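Local coordinates for protein tryptophane-5-halogenase (Microbispora sp. ATCC PTA-5024, PDB 5UAO) that probably uses reduced FAD to chlorinate a tryptophan of a lanthipeptide at carbon 5 of the indole during NAI-107 biosynthesis, at residues Y42-A47 with F227-T232; L46-K51 with L55-V60; S252-D257 with F350-E355; F299-I304 with L325-S330. One frame throughout, in Å; residues are numbered along the deposited sequence.

Interaction 1 (Y42-A47 with F227-T232); sequences YLTALA and FYVDCT. With FAD (flavin-adenine dinucleotide), chain E.
T44, on helix 39-51, packs against V229 of strand 227-230 and C231 just beyond it, bringing together two elements of the Rossmann-type FAD-binding fold. The helix follows strand 31-35, and its N-terminal turn is consistent with the GxGxxG dinucleotide-binding motif of G36, G38 and G41. Strand 227-230 runs parallel to strand 31-35 and next to it in the sheet, so the helix lies over both.

From CB, the T44 side chain forks towards two neighbours. Its methyl CG2, placed opposite the backbone N, runs tip to tip into V229, lying 3.9 Å from V229 CG1 and 4.0 Å from V229 CG2, so it faces both branches of the valine. The hydroxyl takes the other direction (chi1 -59°) and passes C231, with T44 OG1 4.0 Å from C231 SG. That distance is van der Waals packing; the hydroxyl's hydrogen bond goes back into its own helix, to A40 O. V366 of helix 358-372 also rests on T44, while L369 of that helix touches V229.

After D230 the chain leaves the strand and reaches the cofactor. C231 O lies 3.2 Å from FAD O4B, on the ribose of the adenosine half, and T232 CB lies 3.8 Å from FAD C8A of the adenine. An Asx turn shapes this bend: D230 OD1 accepts from T232 N at 2.8 Å, and its syn lone pair takes a second bond, from T232 OG1 at 2.7 Å.

Interaction 2 (L46-K51 with L55-V60); sequences LALKAK and LDVALV
L48 and K49, neighbours on helix 39-51, meet L55 and V57 at the start of strand 56-61, where the beta-alpha-beta unit of strand 31-35, helix 39-51 and strand 56-61 turns from helix back to sheet.

The apolar part belongs mainly to L48. Its CB sits 3.9 Å from V57 CG2, while farther out L48 CD2 comes within 4.1 Å of L55 CD1, the two leucines crossing obliquely. V32 and V34 of strand 31-35 also touch L48, so the leucine lies over both parallel strands.

The polar part belongs to K49. Its chain leaves the helix with CG opposite the backbone N (chi1 -153°) and folds at chi2 (64°), which swings the ammonium back to the start of the strand. There K49 NZ donates to L55 O over 2.6 Å, approaching nearly end-on to the carbonyl at a C=O...N angle of 166°. D56 OD1, 5.5 Å from K49 NZ, would probably add a modest electrostatic attraction, although the salt bridge of this carboxylate is with R195.

A water extends the polar link. It accepts from K49 NZ at 3.0 Å and from V57 N at 2.8 Å.

One ammonium thus joins the carbonyls of P53 and L55 directly and the amide of V57 through water, so the lysine's polar end is satisfied at the helix-to-strand turn while its neighbour L48 fills the apolar side.

Interaction 3 (S252-D257 with F350-E355); sequences SSLFTD and FVEPLE. With FAD (flavin-adenine dinucleotide), chain E.
T256 and E352 meet at about a right angle, the threonine hydroxyl pointing at the end of the glutamate. T256 OG1 lies 3.1 Å from both E352 OE1 and E352 OE2; the bond to OE1 is weak, and which oxygen takes the proton is not settled. The glutamate leaves its backbone with CG between N and the carbonyl carbon (chi1 60°) and then runs extended, which carries the carboxylate across to the 252-257 loop. Y405 OH and W283 NE1 are both hydrogen-bonded to OE1, giving this oxygen of a buried residue two firm partners besides the weak threonine contact.

L254 slants across the same side chain, with its CD2 3.8 Å from E352 OE2. Its other methyl, L254 CD1, packs at 4.1 Å against V351 CG1, again at an oblique angle. Thus L254 bears on two consecutive residues of the facing loop.

Flanking V351 and E352 in sequence, F350 and P353 belong to the FAD pocket. P353 CG lies 3.5 Å from FAD C6, and W283 and W285 of strand 282-288 pack against P353 as well. The 252-257 loop thus backs, through L254 and T256, the 350-355 segment, whose F350 and P353 line the FAD pocket of this flavin-dependent halogenase.

Interaction 4 (F299-I304 with L325-S330); sequences FSSAAI and LVRFRS
F299 ends strand 293-299 and meets L325 of strand 324-327 across the mixed seven-stranded sheet of the halogenase. The two strands are not adjacent: strand 258-264 runs between them, antiparallel to both, so the side chains meet over the middle strand. L325 CD1 approaches the F299 ring at its edge, near the ring plane, and lies 3.9 Å from F299 CZ. The two side chains cross at roughly a right angle. A chi1 of 60° tucks the phenylalanine ring over its own backbone and turns CZ to the leucine methyl.

A second, looser contact lies nearer the surface, where S301 CB sits at the edge of the R327 guanidinium, 4.1 Å from R327 NH1. R327 is extended from CG to NE and so spans the gap to the loop after F299. The serine hydroxyl has its own partner in D257, to which S301 OG is hydrogen-bonded.

In the next shell, A258 and V260 of the middle strand touch F299, and V260 also touches L325. P306 and A309 of helix 306-316 pack on the phenylalanine too, while V326, between L325 and R327 in the strand, touches FAD. The loop itself is turned by a backbone bond from A303 N to S300 O at 2.8 Å.

Overall arrangement
From the N terminus, interactions 1 and 2 both start on helix 39-51 and share L46 and A47. Interaction 2 closes a short turn into strand 56-61, within the much longer loop that interaction 1 closes at strand 227-230. Their centres are 7 Å apart; A45 packs on V57 and L59, and Y42 on L59, tying one helix to one sheet. Interaction 3 opens only afterwards, joining the 252-257 and 350-355 loops; between its two ends of chain, interaction 4 links 299-304 with 325-330 in the second sheet. D257 connects this pair to S301 and F328. Interactions 1 and 3, centres about 24 Å apart, contact the adenosine and isoalloxazine ends of the same FAD.

Interaction 1 (Y42-A47 with F227-T232)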
# COMPACT_ATOMS: atom_id res chain seq x y z
N TYR A 42 -14.05 23.55 11.60
CA TYR A 42 -12.99 24.57 11.77
C TYR A 42 -11.67 24.13 11.15
O TYR A 42 -11.02 24.94 10.45
CB TYR A 42 -12.85 25.08 13.22
CG TYR A 42 -13.96 26.15 13.52
CD1 TYR A 42 -13.83 27.44 13.05
CD2 TYR A 42 -15.13 25.83 14.16
CE1 TYR A 42 -14.82 28.37 13.23
CE2 TYR A 42 -16.12 26.77 14.38
CZ TYR A 42 -15.94 28.05 13.90
OH TYR A 42 -16.88 29.03 14.10
N LEU A 43 -11.31 22.85 11.33
CA LEU A 43 -10.13 22.38 10.70
C LEU A 43 -10.22 22.42 9.20
O LEU A 43 -9.25 22.76 8.52
CB LEU A 43 -9.74 20.98 11.21
CG LEU A 43 -9.40 20.86 12.70
CD1 LEU A 43 -9.24 19.42 13.01
CD2 LEU A 43 -8.10 21.59 13.11
N THR A 44 -11.37 22.09 8.62
CA THR A 44 -11.51 22.17 7.19
C THR A 44 -11.42 23.60 6.70
O THR A 44 -10.71 23.86 5.72
CB THR A 44 -12.90 21.67 6.75
OG1 THR A 44 -13.05 20.34 7.20
CG2 THR A 44 -13.04 21.72 5.28
N ALA A 45 -12.12 24.52 7.37
CA ALA A 45 -12.10 25.93 6.94
C ALA A 45 -10.67 26.54 7.03
O ALA A 45 -10.24 27.24 6.12
CB ALA A 45 -13.08 26.74 7.78
N LEU A 46 -9.94 26.21 8.09
CA LEU A 46 -8.57 26.69 8.25
C LEU A 46 -7.63 26.13 7.18
O LEU A 46 -6.77 26.84 6.70
CB LEU A 46 -8.05 26.38 9.65
CG LEU A 46 -8.70 27.23 10.71
CD1 LEU A 46 -8.45 26.65 12.08
CD2 LEU A 46 -8.09 28.62 10.66
N ALA A 47 -7.82 24.84 6.83
CA ALA A 47 -7.02 24.20 5.79
C ALA A 47 -7.28 24.80 4.41
O ALA A 47 -6.29 25.04 3.67
CB ALA A 47 -7.25 22.71 5.77
N PHE A 227 -18.98 25.08 -3.74
CA PHE A 227 -18.72 23.76 -3.20
C PHE A 227 -19.15 23.75 -1.73
O PHE A 227 -18.95 24.73 -1.04
CB PHE A 227 -17.22 23.40 -3.29
CG PHE A 227 -16.94 21.93 -3.11
CD1 PHE A 227 -16.99 21.04 -4.21
CD2 PHE A 227 -16.66 21.42 -1.87
CE1 PHE A 227 -16.73 19.68 -4.06
CE2 PHE A 227 -16.37 20.06 -1.69
CZ PHE A 227 -16.44 19.18 -2.79
N TYR A 228 -19.66 22.62 -1.26
CA TYR A 228 -20.07 22.48 0.13
C TYR A 228 -19.27 21.38 0.85
O TYR A 228 -19.14 20.25 0.33
CB TYR A 228 -21.56 22.07 0.19
CG TYR A 228 -22.46 23.04 -0.55
CD1 TYR A 228 -22.59 22.98 -1.93
CD2 TYR A 228 -23.13 24.04 0.13
CE1 TYR A 228 -23.35 23.89 -2.59
CE2 TYR A 228 -23.89 24.98 -0.55
CZ TYR A 228 -24.02 24.91 -1.87
OH TYR A 228 -24.83 25.87 -2.55
N VAL A 229 -18.87 21.64 2.08
CA VAL A 229 -18.28 20.58 2.92
C VAL A 229 -19.34 20.23 4.00
O VAL A 229 -19.87 21.12 4.70
CB VAL A 229 -16.94 21.00 3.55
CG1 VAL A 229 -16.25 19.82 4.18
CG2 VAL A 229 -15.95 21.61 2.55
N ASP A 230 -19.73 18.95 4.08
CA ASP A 230 -20.65 18.52 5.09
C ASP A 230 -19.93 18.16 6.39
O ASP A 230 -19.28 17.09 6.49
CB ASP A 230 -21.50 17.36 4.60
CG ASP A 230 -22.59 17.01 5.59
OD1 ASP A 230 -22.54 17.46 6.76
OD2 ASP A 230 -23.51 16.24 5.21
N CYS A 231 -19.97 19.09 7.34
CA CYS A 231 -19.44 18.90 8.69
C CYS A 231 -20.61 18.95 9.69
O CYS A 231 -20.47 19.47 10.82
CB CYS A 231 -18.32 19.94 8.98
SG CYS A 231 -16.96 19.92 7.77
N THR A 232 -21.75 18.34 9.34
CA THR A 232 -22.92 18.48 10.19
C THR A 232 -23.01 17.45 11.27
O THR A 232 -24.03 17.43 11.97
CB THR A 232 -24.26 18.51 9.41
OG1 THR A 232 -24.44 17.30 8.68
CG2 THR A 232 -24.27 19.67 8.45
PA FAD E . -20.04 17.90 15.67
O1A FAD E . -19.02 18.25 16.75
O2A FAD E . -21.28 17.03 15.95
O5B FAD E . -20.47 19.24 14.89
C5B FAD E . -21.59 19.37 14.04
C4B FAD E . -21.74 20.84 13.70
O4B FAD E . -22.73 20.80 12.67
C3B FAD E . -22.27 21.78 14.80
O3B FAD E . -21.58 23.13 14.82
C2B FAD E . -23.75 21.96 14.43
O2B FAD E . -24.38 23.22 14.89
C1B FAD E . -23.67 21.85 12.91
N9A FAD E . -24.99 21.54 12.31
C8A FAD E . -25.66 20.35 12.39
N7A FAD E . -26.83 20.46 11.70
C5A FAD E . -26.90 21.72 11.21
C6A FAD E . -27.89 22.48 10.46
N6A FAD E . -29.05 21.87 10.07
N1A FAD E . -27.59 23.73 10.14
C2A FAD E . -26.44 24.33 10.50
N3A FAD E . -25.50 23.69 11.21
C4A FAD E . -25.69 22.41 11.58
N1 FAD E . -11.85 11.90 18.21
C2 FAD E . -10.52 11.96 18.54
O2 FAD E . -9.65 12.33 17.68
N3 FAD E . -10.08 11.63 19.79
C4 FAD E . -10.91 11.25 20.79
O4 FAD E . -10.40 10.95 21.91
C4X FAD E . -12.37 11.18 20.48
N5 FAD E . -13.30 10.74 21.37
C5X FAD E . -14.63 10.68 21.08
C6 FAD E . -15.52 10.22 22.04
C7 FAD E . -16.87 10.11 21.77
C7M FAD E . -17.87 9.65 22.79
C8 FAD E . -17.38 10.53 20.47
C8M FAD E . -18.87 10.42 20.19
C9 FAD E . -16.49 10.98 19.50
C9A FAD E . -15.12 11.06 19.72
N10 FAD E . -14.19 11.50 18.71
C10 FAD E . -12.81 11.54 19.10
C1' FAD E . -14.53 12.01 17.35
C2' FAD E . -14.39 13.60 17.52
O2' FAD E . -15.21 13.85 18.66
C3' FAD E . -15.00 14.81 16.73
O3' FAD E . -15.05 16.17 17.32
C4' FAD E . -16.49 14.70 16.79
O4' FAD E . -16.90 13.44 17.41
C5' FAD E . -16.98 15.04 15.38
O5' FAD E . -16.81 16.40 15.12
P FAD E . -17.85 16.98 14.00
O1P FAD E . -17.91 16.06 12.85
O2P FAD E . -17.29 18.38 13.76
O3P FAD E . -19.34 16.98 14.51

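Interaction 2 (L46-K51 with L55-V60)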
# COMPACT_ATOMS: atom_id res chain seq x y z
N LEU A 46 -9.94 26.21 8.09
CA LEU A 46 -8.57 26.69 8.25
C LEU A 46 -7.63 26.13 7.18
O LEU A 46 -6.77 26.84 6.70
CB LEU A 46 -8.05 26.38 9.65
CG LEU A 46 -8.70 27.23 10.71
CD1 LEU A 46 -8.45 26.65 12.08
CD2 LEU A 46 -8.09 28.62 10.66
N ALA A 47 -7.82 24.84 6.83
CA ALA A 47 -7.02 24.20 5.79
C ALA A 47 -7.28 24.80 4.41
O ALA A 47 -6.29 25.04 3.67
CB ALA A 47 -7.25 22.71 5.77
N LEU A 48 -8.57 25.07 4.08
CA LEU A 48 -8.90 25.69 2.84
C LEU A 48 -8.28 27.08 2.68
O LEU A 48 -7.72 27.41 1.64
CB LEU A 48 -10.40 25.80 2.61
CG LEU A 48 -11.09 24.49 2.29
CD1 LEU A 48 -12.58 24.66 2.63
CD2 LEU A 48 -10.89 24.09 0.85
N LYS A 49 -8.45 27.90 3.68
CA LYS A 49 -7.90 29.23 3.65
C LYS A 49 -6.33 29.23 3.69
O LYS A 49 -5.74 30.10 3.08
CB LYS A 49 -8.51 30.04 4.80
CG LYS A 49 -8.56 31.54 4.58
CD LYS A 49 -9.48 31.94 3.42
CE LYS A 49 -9.44 33.44 3.22
NZ LYS A 49 -9.93 33.77 1.86
N ALA A 50 -5.67 28.26 4.35
CA ALA A 50 -4.21 28.21 4.42
C ALA A 50 -3.63 27.85 3.08
O ALA A 50 -2.66 28.42 2.65
CB ALA A 50 -3.73 27.14 5.39
N LYS A 51 -4.23 26.87 2.41
CA LYS A 51 -3.64 26.35 1.20
C LYS A 51 -4.20 26.94 -0.08
O LYS A 51 -3.52 26.84 -1.09
CB LYS A 51 -3.75 24.84 1.14
CG LYS A 51 -3.08 24.11 2.29
CD LYS A 51 -1.58 24.30 2.37
CE LYS A 51 -1.10 23.57 3.59
NZ LYS A 51 0.28 23.90 3.99
N LEU A 55 -9.65 31.47 -2.07
CA LEU A 55 -11.05 31.08 -1.92
C LEU A 55 -11.77 31.96 -0.93
O LEU A 55 -11.23 32.38 0.07
CB LEU A 55 -11.17 29.67 -1.45
CG LEU A 55 -10.71 28.63 -2.43
CD1 LEU A 55 -10.92 27.27 -1.77
CD2 LEU A 55 -11.45 28.80 -3.73
N ASP A 56 -13.02 32.22 -1.22
CA ASP A 56 -13.87 32.78 -0.20
C ASP A 56 -14.48 31.62 0.61
O ASP A 56 -15.27 30.86 0.09
CB ASP A 56 -14.92 33.66 -0.82
CG ASP A 56 -15.82 34.24 0.23
OD1 ASP A 56 -15.28 34.77 1.21
OD2 ASP A 56 -17.05 34.11 0.13
N VAL A 57 -14.11 31.49 1.88
CA VAL A 57 -14.50 30.34 2.66
C VAL A 57 -15.39 30.83 3.79
O VAL A 57 -15.02 31.69 4.58
CB VAL A 57 -13.26 29.65 3.24
CG1 VAL A 57 -13.66 28.53 4.19
CG2 VAL A 57 -12.38 29.10 2.12
N ALA A 58 -16.59 30.27 3.87
CA ALA A 58 -17.60 30.65 4.85
C ALA A 58 -17.87 29.44 5.72
O ALA A 58 -17.95 28.33 5.18
CB ALA A 58 -18.88 31.05 4.13
N LEU A 59 -17.94 29.61 7.03
CA LEU A 59 -18.36 28.59 7.92
C LEU A 59 -19.77 28.91 8.44
O LEU A 59 -19.95 29.96 9.07
CB LEU A 59 -17.34 28.42 9.08
CG LEU A 59 -17.59 27.15 9.93
CD1 LEU A 59 -16.31 26.49 10.45
CD2 LEU A 59 -18.52 27.43 11.11
N VAL A 60 -20.72 27.96 8.26
CA VAL A 60 -22.12 28.05 8.66
C VAL A 60 -22.41 27.12 9.84
O VAL A 60 -22.12 25.94 9.80
CB VAL A 60 -23.07 27.66 7.51
CG1 VAL A 60 -24.57 27.75 7.90
CG2 VAL A 60 -22.78 28.45 6.21
O HOH W 1 -12.75 33.72 3.01

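Interaction 3 (S252-D257 with F350-E355)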
# COMPACT_ATOMS: atom_id res chain seq x y z
N SER A 252 -21.52 -5.35 13.54
CA SER A 252 -21.10 -6.73 13.75
C SER A 252 -19.76 -6.78 14.53
O SER A 252 -19.44 -7.77 15.18
CB SER A 252 -20.99 -7.46 12.44
OG SER A 252 -19.92 -7.05 11.61
N SER A 253 -18.96 -5.72 14.44
CA SER A 253 -17.66 -5.73 15.15
C SER A 253 -17.63 -4.81 16.37
O SER A 253 -16.90 -5.07 17.32
CB SER A 253 -16.59 -5.25 14.25
OG SER A 253 -16.35 -6.14 13.18
N LEU A 254 -18.35 -3.71 16.30
CA LEU A 254 -18.21 -2.65 17.27
C LEU A 254 -19.64 -2.41 17.80
O LEU A 254 -20.51 -1.91 17.09
CB LEU A 254 -17.54 -1.44 16.58
CG LEU A 254 -16.15 -1.72 15.98
CD1 LEU A 254 -15.57 -0.51 15.28
CD2 LEU A 254 -15.19 -2.04 17.12
N PHE A 255 -19.88 -2.89 19.02
CA PHE A 255 -21.23 -2.97 19.60
C PHE A 255 -21.59 -1.79 20.54
O PHE A 255 -22.72 -1.74 21.03
CB PHE A 255 -21.28 -4.15 20.60
CG PHE A 255 -20.93 -5.47 20.08
CD1 PHE A 255 -21.04 -5.80 18.74
CD2 PHE A 255 -20.59 -6.47 20.98
CE1 PHE A 255 -20.79 -7.11 18.30
CE2 PHE A 255 -20.33 -7.77 20.56
CZ PHE A 255 -20.42 -8.09 19.21
N THR A 256 -20.62 -0.98 20.96
CA THR A 256 -20.96 0.12 21.87
C THR A 256 -21.65 1.28 21.15
O THR A 256 -21.40 1.48 19.99
CB THR A 256 -19.71 0.65 22.57
OG1 THR A 256 -18.75 1.05 21.60
CG2 THR A 256 -19.10 -0.44 23.44
N ASP A 257 -22.46 2.07 21.84
CA ASP A 257 -23.20 3.13 21.20
C ASP A 257 -23.47 4.34 22.06
O ASP A 257 -24.26 5.22 21.65
CB ASP A 257 -24.57 2.58 20.74
CG ASP A 257 -25.36 1.94 21.87
OD1 ASP A 257 -24.88 1.76 23.02
OD2 ASP A 257 -26.53 1.64 21.62
N PHE A 350 -17.56 7.17 11.82
CA PHE A 350 -17.21 7.28 13.27
C PHE A 350 -16.87 5.91 13.77
O PHE A 350 -17.52 4.96 13.39
CB PHE A 350 -18.40 7.77 14.10
CG PHE A 350 -18.14 7.79 15.60
CD1 PHE A 350 -17.56 8.89 16.17
CD2 PHE A 350 -18.38 6.69 16.38
CE1 PHE A 350 -17.29 8.92 17.52
CE2 PHE A 350 -18.09 6.70 17.72
CZ PHE A 350 -17.53 7.81 18.29
N VAL A 351 -15.83 5.79 14.56
CA VAL A 351 -15.63 4.59 15.42
C VAL A 351 -15.36 5.10 16.83
O VAL A 351 -14.95 6.27 17.04
CB VAL A 351 -14.45 3.73 15.00
CG1 VAL A 351 -14.70 3.11 13.64
CG2 VAL A 351 -13.14 4.53 15.01
N GLU A 352 -15.57 4.24 17.81
CA GLU A 352 -15.39 4.61 19.21
C GLU A 352 -13.94 5.02 19.40
O GLU A 352 -13.06 4.63 18.59
CB GLU A 352 -15.74 3.49 20.13
CG GLU A 352 -14.94 2.21 19.97
CD GLU A 352 -15.66 1.05 20.61
OE1 GLU A 352 -15.67 0.88 21.84
OE2 GLU A 352 -16.29 0.30 19.86
N PRO A 353 -13.70 5.88 20.37
CA PRO A 353 -12.39 6.47 20.47
C PRO A 353 -11.36 5.60 21.12
O PRO A 353 -10.38 6.12 21.68
CB PRO A 353 -12.65 7.73 21.30
CG PRO A 353 -13.74 7.24 22.22
CD PRO A 353 -14.65 6.53 21.30
N LEU A 354 -11.44 4.29 20.97
CA LEU A 354 -10.41 3.43 21.61
C LEU A 354 -8.92 3.63 21.12
O LEU A 354 -7.90 3.34 21.81
CB LEU A 354 -10.91 1.99 21.45
CG LEU A 354 -10.36 0.86 22.29
CD1 LEU A 354 -10.35 1.14 23.77
CD2 LEU A 354 -11.26 -0.34 21.99
N GLU A 355 -8.76 4.08 19.92
CA GLU A 355 -7.39 4.39 19.38
C GLU A 355 -7.19 5.84 18.93
O GLU A 355 -6.25 6.15 18.16
CB GLU A 355 -7.09 3.42 18.23
CG GLU A 355 -6.83 2.00 18.72
CD GLU A 355 -5.44 1.81 19.31
OE1 GLU A 355 -4.63 2.78 19.26
OE2 GLU A 355 -5.19 0.73 19.90
PA FAD E . -20.04 17.90 15.67
O1A FAD E . -19.02 18.25 16.75
O2A FAD E . -21.28 17.03 15.95
O5B FAD E . -20.47 19.24 14.89
C5B FAD E . -21.59 19.37 14.04
C4B FAD E . -21.74 20.84 13.70
O4B FAD E . -22.73 20.80 12.67
C3B FAD E . -22.27 21.78 14.80
O3B FAD E . -21.58 23.13 14.82
C2B FAD E . -23.75 21.96 14.43
O2B FAD E . -24.38 23.22 14.89
C1B FAD E . -23.67 21.85 12.91
N9A FAD E . -24.99 21.54 12.31
C8A FAD E . -25.66 20.35 12.39
N7A FAD E . -26.83 20.46 11.70
C5A FAD E . -26.90 21.72 11.21
C6A FAD E . -27.89 22.48 10.46
N6A FAD E . -29.05 21.87 10.07
N1A FAD E . -27.59 23.73 10.14
C2A FAD E . -26.44 24.33 10.50
N3A FAD E . -25.50 23.69 11.21
C4A FAD E . -25.69 22.41 11.58
N1 FAD E . -11.85 11.90 18.21
C2 FAD E . -10.52 11.96 18.54
O2 FAD E . -9.65 12.33 17.68
N3 FAD E . -10.08 11.63 19.79
C4 FAD E . -10.91 11.25 20.79
O4 FAD E . -10.40 10.95 21.91
C4X FAD E . -12.37 11.18 20.48
N5 FAD E . -13.30 10.74 21.37
C5X FAD E . -14.63 10.68 21.08
C6 FAD E . -15.52 10.22 22.04
C7 FAD E . -16.87 10.11 21.77
C7M FAD E . -17.87 9.65 22.79
C8 FAD E . -17.38 10.53 20.47
C8M FAD E . -18.87 10.42 20.19
C9 FAD E . -16.49 10.98 19.50
C9A FAD E . -15.12 11.06 19.72
N10 FAD E . -14.19 11.50 18.71
C10 FAD E . -12.81 11.54 19.10
C1' FAD E . -14.53 12.01 17.35
C2' FAD E . -14.39 13.60 17.52
O2' FAD E . -15.21 13.85 18.66
C3' FAD E . -15.00 14.81 16.73
O3' FAD E . -15.05 16.17 17.32
C4' FAD E . -16.49 14.70 16.79
O4' FAD E . -16.90 13.44 17.41
C5' FAD E . -16.98 15.04 15.38
O5' FAD E . -16.81 16.40 15.12
P FAD E . -17.85 16.98 14.00
O1P FAD E . -17.91 16.06 12.85
O2P FAD E . -17.29 18.38 13.76
O3P FAD E . -19.34 16.98 14.51

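Interaction 4 (F299-I304 with L325-S330)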
# COMPACT_ATOMS: atom_id res chain seq x y z
N PHE A 299 -20.08 2.42 26.42
CA PHE A 299 -20.82 1.17 26.75
C PHE A 299 -21.81 0.79 25.65
O PHE A 299 -22.18 1.65 24.83
CB PHE A 299 -21.58 1.31 28.12
CG PHE A 299 -22.59 2.40 28.19
CD1 PHE A 299 -22.21 3.71 28.47
CD2 PHE A 299 -23.93 2.14 28.09
CE1 PHE A 299 -23.17 4.71 28.59
CE2 PHE A 299 -24.89 3.14 28.15
CZ PHE A 299 -24.52 4.44 28.42
N SER A 300 -22.27 -0.48 25.67
CA SER A 300 -23.45 -0.93 24.91
C SER A 300 -24.72 -0.68 25.67
O SER A 300 -24.95 -1.29 26.75
CB SER A 300 -23.40 -2.43 24.67
OG SER A 300 -24.69 -2.79 24.17
N SER A 301 -25.57 0.19 25.15
CA SER A 301 -26.83 0.50 25.83
C SER A 301 -27.75 -0.77 25.88
O SER A 301 -28.62 -0.90 26.75
CB SER A 301 -27.54 1.69 25.17
OG SER A 301 -27.95 1.32 23.89
N ALA A 302 -27.49 -1.74 25.01
CA ALA A 302 -28.23 -3.00 25.06
C ALA A 302 -27.86 -3.78 26.32
O ALA A 302 -28.65 -4.62 26.80
CB ALA A 302 -27.96 -3.80 23.80
N ALA A 303 -26.68 -3.49 26.87
CA ALA A 303 -26.13 -4.30 27.98
C ALA A 303 -26.31 -3.65 29.33
O ALA A 303 -26.32 -4.34 30.30
CB ALA A 303 -24.65 -4.62 27.76
N ILE A 304 -26.49 -2.33 29.39
CA ILE A 304 -26.57 -1.62 30.65
C ILE A 304 -27.33 -0.32 30.43
O ILE A 304 -27.15 0.34 29.43
CB ILE A 304 -25.12 -1.33 31.23
CG1 ILE A 304 -25.18 -0.70 32.63
CG2 ILE A 304 -24.31 -0.41 30.34
CD1 ILE A 304 -23.87 -0.83 33.43
N LEU A 325 -24.35 12.53 28.65
CA LEU A 325 -24.54 11.26 27.95
C LEU A 325 -24.46 11.56 26.43
O LEU A 325 -25.19 12.41 25.93
CB LEU A 325 -25.90 10.69 28.26
CG LEU A 325 -26.31 9.43 27.47
CD1 LEU A 325 -25.51 8.20 27.88
CD2 LEU A 325 -27.80 9.24 27.75
N VAL A 326 -23.59 10.88 25.72
CA VAL A 326 -23.40 11.10 24.30
C VAL A 326 -23.74 9.77 23.57
O VAL A 326 -23.25 8.75 23.98
CB VAL A 326 -21.94 11.49 24.06
CG1 VAL A 326 -21.60 11.53 22.59
CG2 VAL A 326 -21.65 12.85 24.70
N ARG A 327 -24.48 9.80 22.46
CA ARG A 327 -24.83 8.58 21.71
C ARG A 327 -24.13 8.61 20.37
O ARG A 327 -23.76 9.69 19.85
CB ARG A 327 -26.35 8.49 21.52
CG ARG A 327 -27.12 8.56 22.81
CD ARG A 327 -28.46 7.89 22.67
NE ARG A 327 -29.13 7.83 23.97
CZ ARG A 327 -29.17 6.79 24.78
NH1 ARG A 327 -28.62 5.61 24.46
NH2 ARG A 327 -29.84 6.92 25.93
N PHE A 328 -23.87 7.47 19.83
CA PHE A 328 -23.14 7.41 18.55
C PHE A 328 -23.41 6.13 17.84
O PHE A 328 -24.00 5.22 18.41
CB PHE A 328 -21.64 7.60 18.75
CG PHE A 328 -20.99 6.58 19.66
CD1 PHE A 328 -20.63 5.33 19.16
CD2 PHE A 328 -20.77 6.85 20.99
CE1 PHE A 328 -20.01 4.40 19.97
CE2 PHE A 328 -20.13 5.92 21.81
CZ PHE A 328 -19.80 4.69 21.30
N ARG A 329 -22.95 6.04 16.58
CA ARG A 329 -23.00 4.78 15.87
C ARG A 329 -21.74 4.59 15.07
O ARG A 329 -21.12 5.56 14.60
CB ARG A 329 -24.23 4.71 15.00
CG ARG A 329 -24.26 5.77 13.89
CD ARG A 329 -25.42 5.45 12.92
NE ARG A 329 -25.46 6.41 11.83
CZ ARG A 329 -26.31 6.37 10.82
NH1 ARG A 329 -27.20 5.38 10.70
NH2 ARG A 329 -26.24 7.28 9.89
N SER A 330 -21.28 3.35 15.00
CA SER A 330 -20.00 3.02 14.37
C SER A 330 -20.28 2.56 12.97
O SER A 330 -21.07 1.63 12.75
CB SER A 330 -19.24 1.90 15.14
OG SER A 330 -18.83 2.38 16.41